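Local coordinates for protein malate dehydrogenase (Picrophilus torridus, PDB 4BGV) that probably catalyses the reversible NAD-dependent oxidation of (S)-malate to oxaloacetate, a reaction of the tricarboxylic acid cycle, at residues A[113-116]-A[117-120]; A[202-205]-A[206-210]; A[280-283]-A[284-288]; A[292-295]-A[296-299]. All coordinates share one frame; numbering follows the deposited sequence. Where two conformers were deposited one is given.

Overall arrangement
Along the chain the four contacts come one after another, each closing before the next opens. Interaction 1 lies in the NAD-binding domain, where helix 93-114 turns into strand 119-122 of the parallel sheet; the other three belong to the C-terminal domain. Although their centres are 16 Å apart, interactions 1 and 3 touch: K119 packs on the tip of the hairpin made by strands 272-281 and 284-288, so the two domains meet there. Interactions 2 and 4 are the N-terminal ends of helices 204-215 and 295-321, with centres 19 Å apart and nearest atoms about 7 Å apart. Interaction 2 lies across the chain's centre from interaction 1, 44 Å from it between centres.

Interaction 1: residues A[113-116]-A[117-120]; sequences KYSP and ESKI
E117 doubles back along the ring of P116, its carboxylate carbon CD 3.7 Å from P116 CD and its OE1 nearer still, at 3.3 Å from the same P116 CD. The two side chains lie side by side on the surface of a type I beta turn, S115 to S118, which leads from helix 93-114 into strand 119-122 of the Rossmann-type NAD-binding domain. This is the return to the sheet in the beta-alpha-beta unit that starts with strand 78-81. What folds the glutamate back over the proline is its bend at chi2 (87°); a water then links E117 OE1, at 2.8 Å, weakly to the carbonyl oxygen of Y114 at the helix end.

The turn is closed by S118 N, which donates to S115 O over 3.3 Å. The bond is nearly straight at the hydrogen, but the donor stands well above the carbonyl plane. On the buried side the two serine hydroxyls come together, S115 OG lying 2.6 Å from S118 OG. With chi1 at -174°, the hydroxyl of S115 swings away from the backbone N and beside the carbonyl carbon, where it meets S118. The main-chain oxygens of the loop before strand 78-81 supply further partners: S118 OG is hydrogen-bonded to S76 O, and S115 OG weakly to M73 O. The buried serine pair thus ties the turn to the segment leading into strand 78-81, while P116 and E117 are exposed. A second water bridges the end of the turn, just before the strand, donating to P116 O and S118 O at 2.8 Å each.

Interaction 2: residues A[202-205]-A[206-210]; sequences LPRE and KIDEI
At the edge of the R204 guanidinium, close to its plane, sits D208 OD1, and R204 NH1 donates to it over 3.1 Å in a salt bridge. The oxygen is met on its syn side, yet the guanidinium and carboxylate planes are turned 54° apart. Both residues belong to the first turns of helix 204-215, where this i to i+4 bridge runs along the outside. The arginine chain bends at chi2 (61°) and chi3 (53°), which brings its methylene CD alongside the carboxylate as well, 3.2 Å from D208 OD1. R204 NH2 is held by a second salt bridge, to E199.

P203 takes the N-cap position. Its carbonyl oxygen accepts from I207 N at 3.1 Å and, weakly, from K206 N, while D208 N continues the helical pattern onto R204 O at 2.8 Å. Further round, E209 has two conformers, so both the close approach of its carboxylate to that of E205 and its salt bridge with K206 NZ are tentative.

The inner side is apolar. Helix 150-165 covers L202 and I210, whereas I207 rests on I188 of strand 184-193, so the start of the helix is wedged between that helix and that strand. L202 CD1 approaches I210 CD1 loosely, and L202 CB lies 3.8 Å from I207 CG1.

Interaction 3: residues A[280-283]-A[284-288]; sequences IGKN and GVEKI
E286 OE2 takes a straight hydrogen bond from the backbone N of N283 at 2.9 Å, and a water donates to the same oxygen. That water also donates to N283 OD1, 3.0 Å away. The carboxylate therefore reaches into the tip of a beta hairpin, in which strands 272-281 and 284-288 are joined by a type I turn from G281 to G284. The two glycines form an antiparallel hydrogen-bonded pair: G281 N donates to G284 O at 3.0 Å, and G284 N to G281 O at 2.9 Å.

Neither glycine has a side chain, and the glutamate uses this at G281: E286 CD packs 3.5 Å from G281 CA. G284 has a positive phi (97°), which lets the chain double back after N283. Extended beyond CG, E286 lies across the turn with N283 crossing it at about a right angle. The other carboxylate oxygen, E286 OE1, is salt-bridged to K250, and the backbone N of K282 is hydrogen-bonded to D248.

With one oxygen on a backbone N-H and the other on a lysine, E286 probably remains ionised, joining the turn, by a hydrogen bond, to K250, by a salt bridge.

Interaction 4: residues A[292-295]-A[296-299]; sequences KFNE and DELE
F293, which follows a lysine, K292, whose NZ is salt-bridged to D200 of the second subunit, packs against the start of the following helix, CD2 lying 4.0 Å from E297 CB, while its CB lies 4.1 Å from L298 CB. Its ring also meets that of W301, further along the same helix, their planes at about 40°.

N294 comes next, at the N-cap of helix 295-321. Its CG stands between the backbone N and the carbonyl carbon (chi1 71°), a position from which OD1 can accept from E297 N at 2.9 Å, almost exactly in line with the side-chain C=O. E297 answers with OE1, which takes the backbone N of N294, also at 2.9 Å. The two reciprocal bonds make a capping box. In it the amide of N294 and the carboxylate of E297 are stacked, their planes 22° apart and N294 CG 3.4 Å from E297 CD. N294 N approaches E297 OE1 from above the carboxylate plane, while E297 OE2 is engaged by R189 of strand 184-193 in a salt bridge, so the capping carboxylate is held from two directions. The carbonyl oxygen of N294 begins the helical bonding, accepting from L298 N at 2.9 Å.

E295, the first residue of the helix, accepts from E299 N through its O at 3.1 Å. Its side chain bends at chi2 toward E299, bringing the two carboxylates near each other at the surface; both residues have alternate conformers, which makes the close approach of E295 OE2 to E299 OE2 doubtful.

Interaction 1: residues A[113-116]-A[117-120]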
loop_
_atom_site.group_PDB
_atom_site.type_symbol
_atom_site.label_atom_id
_atom_site.label_comp_id
_atom_site.label_asym_id
_atom_site.label_seq_id
_atom_site.Cartn_x
_atom_site.Cartn_y
_atom_site.Cartn_z
ATOM N N LYS A 113 12.484 -31.618 13.746
ATOM C CA LYS A 113 13.740 -31.488 14.474
ATOM C C LYS A 113 14.074 -30.041 14.835
ATOM O O LYS A 113 14.570 -29.772 15.932
ATOM C CB LYS A 113 14.891 -32.091 13.669
ATOM C CG LYS A 113 16.262 -31.990 14.355
ATOM C CD LYS A 113 17.316 -32.700 13.543
ATOM C CE LYS A 113 18.646 -32.781 14.286
ATOM N NZ LYS A 113 19.626 -33.570 13.488
ATOM N N TYR A 114 13.810 -29.102 13.929
ATOM C CA TYR A 114 14.325 -27.748 14.136
ATOM C C TYR A 114 13.297 -26.661 14.451
ATOM O O TYR A 114 13.652 -25.603 14.986
ATOM C CB TYR A 114 15.154 -27.313 12.928
ATOM C CG TYR A 114 16.426 -28.102 12.748
ATOM C CD1 TYR A 114 17.475 -27.985 13.655
ATOM C CD2 TYR A 114 16.592 -28.945 11.664
ATOM C CE1 TYR A 114 18.650 -28.692 13.490
ATOM C CE2 TYR A 114 17.774 -29.663 11.491
ATOM C CZ TYR A 114 18.795 -29.531 12.409
ATOM O OH TYR A 114 19.974 -30.239 12.242
ATOM N N SER A 115 12.042 -26.888 14.088
ATOM C CA SER A 115 11.020 -25.856 14.285
ATOM C C SER A 115 9.624 -26.473 14.394
ATOM O O SER A 115 8.739 -26.156 13.598
ATOM C CB SER A 115 11.086 -24.841 13.136
ATOM O OG SER A 115 10.211 -23.738 13.348
ATOM N N PRO A 116 9.418 -27.357 15.391
ATOM C CA PRO A 116 8.166 -28.126 15.435
ATOM C C PRO A 116 6.963 -27.300 15.878
ATOM O O PRO A 116 5.836 -27.782 15.800
ATOM C CB PRO A 116 8.462 -29.220 16.462
ATOM C CG PRO A 116 9.478 -28.593 17.391
ATOM C CD PRO A 116 10.333 -27.718 16.495
ATOM N N GLU A 117 7.201 -26.066 16.309
ATOM C CA GLU A 117 6.116 -25.186 16.744
ATOM C C GLU A 117 5.475 -24.396 15.592
ATOM O O GLU A 117 4.481 -23.705 15.786
ATOM C CB GLU A 117 6.628 -24.223 17.817
ATOM C CG GLU A 117 7.456 -24.897 18.927
ATOM C CD GLU A 117 8.943 -25.015 18.581
ATOM O OE1 GLU A 117 9.325 -24.684 17.431
ATOM O OE2 GLU A 117 9.729 -25.434 19.462
ATOM N N SER A 118 6.041 -24.507 14.391
ATOM C CA SER A 118 5.573 -23.717 13.244
ATOM C C SER A 118 4.226 -24.162 12.665
ATOM O O SER A 118 3.873 -25.338 12.733
ATOM C CB SER A 118 6.618 -23.759 12.122
ATOM O OG SER A 118 7.833 -23.171 12.554
ATOM N N LYS A 119 3.482 -23.214 12.104
ATOM C CA LYS A 119 2.378 -23.563 11.207
ATOM C C LYS A 119 2.971 -23.781 9.812
ATOM O O LYS A 119 3.913 -23.095 9.420
ATOM C CB LYS A 119 1.311 -22.466 11.169
ATOM C CG LYS A 119 0.260 -22.512 12.297
ATOM C CD LYS A 119 0.808 -22.032 13.635
ATOM C CE LYS A 119 1.183 -20.543 13.614
ATOM N NZ LYS A 119 1.466 -19.982 14.982
ATOM N N ILE A 120 2.435 -24.737 9.062
ATOM C CA ILE A 120 3.020 -25.068 7.769
ATOM C C ILE A 120 2.048 -24.790 6.638
ATOM O O ILE A 120 0.878 -25.161 6.721
ATOM C CB ILE A 120 3.428 -26.568 7.701
ATOM C CG1 ILE A 120 4.069 -27.010 9.028
ATOM C CG2 ILE A 120 4.345 -26.824 6.485
ATOM C CD1 ILE A 120 5.364 -26.242 9.392
HETATM O O HOH W 1 11.887 -23.559 17.106
HETATM O O HOH W 2 3.323 -26.760 15.086
#

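Interaction 2: residues A[202-205]-A[206-210]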
loop_
_atom_site.group_PDB
_atom_site.type_symbol
_atom_site.label_atom_id
_atom_site.label_comp_id
_atom_site.label_asym_id
_atom_site.label_seq_id
_atom_site.Cartn_x
_atom_site.Cartn_y
_atom_site.Cartn_z
ATOM N N LEU A 202 -24.032 -14.520 -17.196
ATOM C CA LEU A 202 -23.362 -15.181 -18.317
ATOM C C LEU A 202 -24.129 -16.426 -18.741
ATOM O O LEU A 202 -24.733 -17.090 -17.903
ATOM C CB LEU A 202 -21.934 -15.576 -17.920
ATOM C CG LEU A 202 -20.885 -14.474 -17.748
ATOM C CD1 LEU A 202 -19.610 -15.014 -17.076
ATOM C CD2 LEU A 202 -20.552 -13.844 -19.085
ATOM N N PRO A 203 -24.104 -16.751 -20.050
ATOM C CA PRO A 203 -24.698 -18.003 -20.534
ATOM C C PRO A 203 -23.950 -19.191 -19.942
ATOM O O PRO A 203 -22.746 -19.114 -19.700
ATOM C CB PRO A 203 -24.470 -17.946 -22.045
ATOM C CG PRO A 203 -24.214 -16.503 -22.352
ATOM C CD PRO A 203 -23.572 -15.925 -21.144
ATOM N N ARG A 204 -24.670 -20.276 -19.688
ATOM C CA ARG A 204 -24.071 -21.482 -19.127
ATOM C C ARG A 204 -22.858 -21.948 -19.936
ATOM O O ARG A 204 -21.843 -22.361 -19.368
ATOM C CB ARG A 204 -25.131 -22.585 -19.030
ATOM C CG ARG A 204 -24.600 -24.009 -18.911
ATOM C CD ARG A 204 -23.750 -24.231 -17.668
ATOM N NE ARG A 204 -24.411 -23.822 -16.435
ATOM C CZ ARG A 204 -23.891 -24.003 -15.225
ATOM N NH1 ARG A 204 -22.706 -24.590 -15.099
ATOM N NH2 ARG A 204 -24.555 -23.606 -14.145
ATOM N N GLU A 205 -22.961 -21.861 -21.257
ATOM C CA GLU A 205 -21.878 -22.284 -22.138
ATOM C C GLU A 205 -20.586 -21.537 -21.817
ATOM O O GLU A 205 -19.511 -22.143 -21.760
ATOM C CB GLU A 205 -22.247 -22.059 -23.601
ATOM C CG GLU A 205 -21.776 -23.168 -24.511
ATOM C CD GLU A 205 -20.322 -23.530 -24.271
ATOM O OE1 GLU A 205 -19.444 -22.752 -24.694
ATOM O OE2 GLU A 205 -20.055 -24.581 -23.646
ATOM N N LYS A 206 -20.700 -20.229 -21.605
ATOM C CA LYS A 206 -19.531 -19.412 -21.289
ATOM C C LYS A 206 -18.975 -19.752 -19.911
ATOM O O LYS A 206 -17.750 -19.774 -19.711
ATOM C CB LYS A 206 -19.863 -17.920 -21.380
ATOM C CG LYS A 206 -18.670 -17.021 -21.119
ATOM C CD LYS A 206 -17.504 -17.336 -22.069
ATOM C CE LYS A 206 -17.861 -17.060 -23.526
ATOM N NZ LYS A 206 -16.668 -17.265 -24.422
ATOM N N ILE A 207 -19.864 -20.009 -18.954
ATOM C CA ILE A 207 -19.435 -20.377 -17.606
ATOM C C ILE A 207 -18.694 -21.714 -17.654
ATOM O O ILE A 207 -17.655 -21.877 -17.017
ATOM C CB ILE A 207 -20.622 -20.439 -16.620
ATOM C CG1 ILE A 207 -21.204 -19.029 -16.408
ATOM C CG2 ILE A 207 -20.199 -21.038 -15.269
ATOM C CD1 ILE A 207 -22.564 -19.018 -15.681
ATOM N N ASP A 208 -19.217 -22.666 -18.427
ATOM C CA ASP A 208 -18.532 -23.946 -18.559
ATOM C C ASP A 208 -17.135 -23.772 -19.164
ATOM O O ASP A 208 -16.192 -24.455 -18.762
ATOM C CB ASP A 208 -19.363 -24.938 -19.380
ATOM C CG ASP A 208 -20.606 -25.395 -18.640
ATOM O OD1 ASP A 208 -20.689 -25.153 -17.417
ATOM O OD2 ASP A 208 -21.489 -26.005 -19.271
ATOM N N GLU A 209 -17.005 -22.866 -20.130
ATOM C CA GLU A 209 -15.710 -22.582 -20.749
ATOM C C GLU A 209 -14.717 -22.060 -19.722
ATOM O O GLU A 209 -13.545 -22.445 -19.707
ATOM C CB GLU A 209 -15.864 -21.546 -21.867
ATOM C CG GLU A 209 -16.650 -22.024 -23.073
ATOM C CD GLU A 209 -16.814 -20.937 -24.129
ATOM O OE1 GLU A 209 -16.353 -19.802 -23.896
ATOM O OE2 GLU A 209 -17.401 -21.214 -25.196
ATOM N N ILE A 210 -15.199 -21.172 -18.867
ATOM C CA ILE A 210 -14.361 -20.542 -17.859
ATOM C C ILE A 210 -13.981 -21.542 -16.756
ATOM O O ILE A 210 -12.850 -21.539 -16.266
ATOM C CB ILE A 210 -15.048 -19.287 -17.306
ATOM C CG1 ILE A 210 -15.060 -18.201 -18.392
ATOM C CG2 ILE A 210 -14.347 -18.790 -16.028
ATOM C CD1 ILE A 210 -15.782 -16.914 -17.999
#

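Interaction 3: residues A[280-283]-A[284-288]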
loop_
_atom_site.group_PDB
_atom_site.type_symbol
_atom_site.label_atom_id
_atom_site.label_comp_id
_atom_site.label_asym_id
_atom_site.label_seq_id
_atom_site.Cartn_x
_atom_site.Cartn_y
_atom_site.Cartn_z
ATOM N N ILE A 280 -8.638 -19.121 8.385
ATOM C CA ILE A 280 -7.199 -19.214 8.630
ATOM C C ILE A 280 -6.768 -18.178 9.658
ATOM O O ILE A 280 -6.909 -16.978 9.431
ATOM C CB ILE A 280 -6.404 -18.964 7.342
ATOM C CG1 ILE A 280 -6.878 -19.900 6.230
ATOM C CG2 ILE A 280 -4.890 -19.149 7.599
ATOM C CD1 ILE A 280 -6.248 -19.604 4.888
ATOM N N GLY A 281 -6.252 -18.636 10.789
ATOM C CA GLY A 281 -5.842 -17.717 11.838
ATOM C C GLY A 281 -4.503 -18.076 12.436
ATOM O O GLY A 281 -3.789 -18.938 11.898
ATOM N N LYS A 282 -4.171 -17.448 13.571
ATOM C CA LYS A 282 -2.869 -17.662 14.205
ATOM C C LYS A 282 -2.642 -19.109 14.636
ATOM O O LYS A 282 -1.501 -19.527 14.826
ATOM C CB LYS A 282 -2.662 -16.715 15.396
ATOM C CG LYS A 282 -3.784 -16.740 16.425
ATOM C CD LYS A 282 -3.483 -15.778 17.579
ATOM C CE LYS A 282 -4.716 -15.517 18.433
ATOM N NZ LYS A 282 -5.305 -16.774 18.978
ATOM N N ASN A 283 -3.721 -19.875 14.789
ATOM C CA ASN A 283 -3.572 -21.274 15.185
ATOM C C ASN A 283 -3.586 -22.253 13.999
ATOM O O ASN A 283 -3.564 -23.471 14.195
ATOM C CB ASN A 283 -4.658 -21.688 16.195
ATOM C CG ASN A 283 -4.620 -20.876 17.480
ATOM O OD1 ASN A 283 -5.657 -20.423 17.963
ATOM N ND2 ASN A 283 -3.435 -20.697 18.038
ATOM N N GLY A 284 -3.649 -21.720 12.780
ATOM C CA GLY A 284 -3.781 -22.543 11.586
ATOM C C GLY A 284 -5.235 -22.624 11.145
ATOM O O GLY A 284 -5.874 -21.588 10.919
ATOM N N VAL A 285 -5.761 -23.842 11.017
ATOM C CA VAL A 285 -7.185 -24.011 10.691
ATOM C C VAL A 285 -8.021 -23.701 11.924
ATOM O O VAL A 285 -7.949 -24.430 12.914
ATOM C CB VAL A 285 -7.495 -25.448 10.224
ATOM C CG1 VAL A 285 -9.003 -25.625 9.999
ATOM C CG2 VAL A 285 -6.736 -25.742 8.949
ATOM N N GLU A 286 -8.775 -22.600 11.894
ATOM C CA GLU A 286 -9.580 -22.256 13.069
ATOM C C GLU A 286 -11.024 -22.700 12.966
ATOM O O GLU A 286 -11.741 -22.769 13.967
ATOM C CB GLU A 286 -9.467 -20.768 13.364
ATOM C CG GLU A 286 -8.004 -20.389 13.439
ATOM C CD GLU A 286 -7.726 -19.208 14.314
ATOM O OE1 GLU A 286 -8.662 -18.412 14.563
ATOM O OE2 GLU A 286 -6.559 -19.078 14.742
ATOM N N LYS A 287 -11.444 -23.008 11.745
ATOM C CA LYS A 287 -12.788 -23.519 11.502
ATOM C C LYS A 287 -12.807 -24.141 10.124
ATOM O O LYS A 287 -12.195 -23.624 9.198
ATOM C CB LYS A 287 -13.828 -22.397 11.560
ATOM C CG LYS A 287 -15.287 -22.895 11.402
ATOM C CD LYS A 287 -16.287 -21.764 11.562
ATOM C CE LYS A 287 -17.723 -22.249 11.346
ATOM N NZ LYS A 287 -18.278 -22.976 12.518
ATOM N N ILE A 288 -13.500 -25.264 10.004
ATOM C CA ILE A 288 -13.827 -25.814 8.701
ATOM C C ILE A 288 -15.312 -25.595 8.483
ATOM O O ILE A 288 -16.132 -25.995 9.306
ATOM C CB ILE A 288 -13.519 -27.308 8.635
ATOM C CG1 ILE A 288 -11.996 -27.532 8.607
ATOM C CG2 ILE A 288 -14.145 -27.919 7.391
ATOM C CD1 ILE A 288 -11.580 -28.977 8.790
HETATM O O HOH W 3 -6.841 -17.786 17.279
#

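Interaction 4: residues A[292-295]-A[296-299]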
loop_
_atom_site.group_PDB
_atom_site.type_symbol
_atom_site.label_atom_id
_atom_site.label_comp_id
_atom_site.label_asym_id
_atom_site.label_seq_id
_atom_site.Cartn_x
_atom_site.Cartn_y
_atom_site.Cartn_z
ATOM N N LYS A 292 -23.340 -27.596 2.196
ATOM C CA LYS A 292 -24.412 -28.421 1.671
ATOM C C LYS A 292 -24.179 -28.573 0.172
ATOM O O LYS A 292 -24.080 -27.582 -0.538
ATOM C CB LYS A 292 -25.760 -27.741 1.892
ATOM C CG LYS A 292 -25.997 -27.215 3.298
ATOM C CD LYS A 292 -27.470 -26.850 3.470
ATOM C CE LYS A 292 -27.663 -25.638 4.359
ATOM N NZ LYS A 292 -28.154 -24.477 3.562
ATOM N N PHE A 293 -24.087 -29.806 -0.307
ATOM C CA PHE A 293 -23.855 -30.053 -1.728
ATOM C C PHE A 293 -25.177 -30.270 -2.458
ATOM O O PHE A 293 -26.052 -30.981 -1.962
ATOM C CB PHE A 293 -23.005 -31.326 -1.936
ATOM C CG PHE A 293 -21.604 -31.251 -1.371
ATOM C CD1 PHE A 293 -21.366 -31.470 -0.021
ATOM C CD2 PHE A 293 -20.522 -30.992 -2.197
ATOM C CE1 PHE A 293 -20.067 -31.414 0.488
ATOM C CE2 PHE A 293 -19.224 -30.943 -1.694
ATOM C CZ PHE A 293 -18.999 -31.154 -0.355
ATOM N N ASN A 294 -25.322 -29.687 -3.644
ATOM C CA ASN A 294 -26.392 -30.132 -4.535
ATOM C C ASN A 294 -25.944 -31.415 -5.251
ATOM O O ASN A 294 -24.804 -31.847 -5.091
ATOM C CB ASN A 294 -26.872 -29.013 -5.495
ATOM C CG ASN A 294 -25.861 -28.662 -6.587
ATOM O OD1 ASN A 294 -24.921 -29.415 -6.862
ATOM N ND2 ASN A 294 -26.074 -27.509 -7.242
ATOM N N GLU A 295 -26.817 -32.021 -6.035
ATOM C CA GLU A 295 -26.497 -33.316 -6.631
ATOM C C GLU A 295 -25.298 -33.278 -7.583
ATOM O O GLU A 295 -24.462 -34.192 -7.577
ATOM C CB GLU A 295 -27.732 -33.928 -7.306
ATOM C CG GLU A 295 -27.435 -35.003 -8.351
ATOM C CD GLU A 295 -26.673 -36.201 -7.803
ATOM O OE1 GLU A 295 -26.589 -36.361 -6.567
ATOM O OE2 GLU A 295 -26.153 -36.991 -8.622
ATOM N N ASP A 296 -25.194 -32.230 -8.393
ATOM C CA ASP A 296 -24.060 -32.121 -9.317
ATOM C C ASP A 296 -22.741 -31.985 -8.556
ATOM O O ASP A 296 -21.749 -32.653 -8.869
ATOM C CB ASP A 296 -24.230 -30.932 -10.263
ATOM C CG ASP A 296 -25.137 -31.241 -11.427
ATOM O OD1 ASP A 296 -25.352 -32.440 -11.709
ATOM O OD2 ASP A 296 -25.630 -30.284 -12.068
ATOM N N GLU A 297 -22.746 -31.133 -7.538
ATOM C CA GLU A 297 -21.547 -30.884 -6.753
ATOM C C GLU A 297 -21.138 -32.129 -5.979
ATOM O O GLU A 297 -19.952 -32.428 -5.856
ATOM C CB GLU A 297 -21.772 -29.711 -5.799
ATOM C CG GLU A 297 -22.042 -28.395 -6.521
ATOM C CD GLU A 297 -22.864 -27.409 -5.696
ATOM O OE1 GLU A 297 -23.292 -27.761 -4.571
ATOM O OE2 GLU A 297 -23.113 -26.290 -6.197
ATOM N N LEU A 298 -22.133 -32.865 -5.487
ATOM C CA LEU A 298 -21.897 -34.090 -4.738
ATOM C C LEU A 298 -21.189 -35.137 -5.595
ATOM O O LEU A 298 -20.222 -35.759 -5.144
ATOM C CB LEU A 298 -23.226 -34.677 -4.238
ATOM C CG LEU A 298 -23.052 -35.950 -3.406
ATOM C CD1 LEU A 298 -22.291 -35.657 -2.117
ATOM C CD2 LEU A 298 -24.403 -36.602 -3.128
ATOM N N GLU A 299 -21.669 -35.341 -6.818
ATOM C CA GLU A 299 -21.067 -36.275 -7.777
ATOM C C GLU A 299 -19.612 -35.920 -8.031
ATOM O O GLU A 299 -18.718 -36.761 -8.042
ATOM C CB GLU A 299 -21.797 -36.191 -9.122
ATOM C CG GLU A 299 -23.199 -36.742 -9.138
ATOM C CD GLU A 299 -23.908 -36.514 -10.470
ATOM O OE1 GLU A 299 -23.748 -35.428 -11.067
ATOM O OE2 GLU A 299 -24.635 -37.422 -10.918
#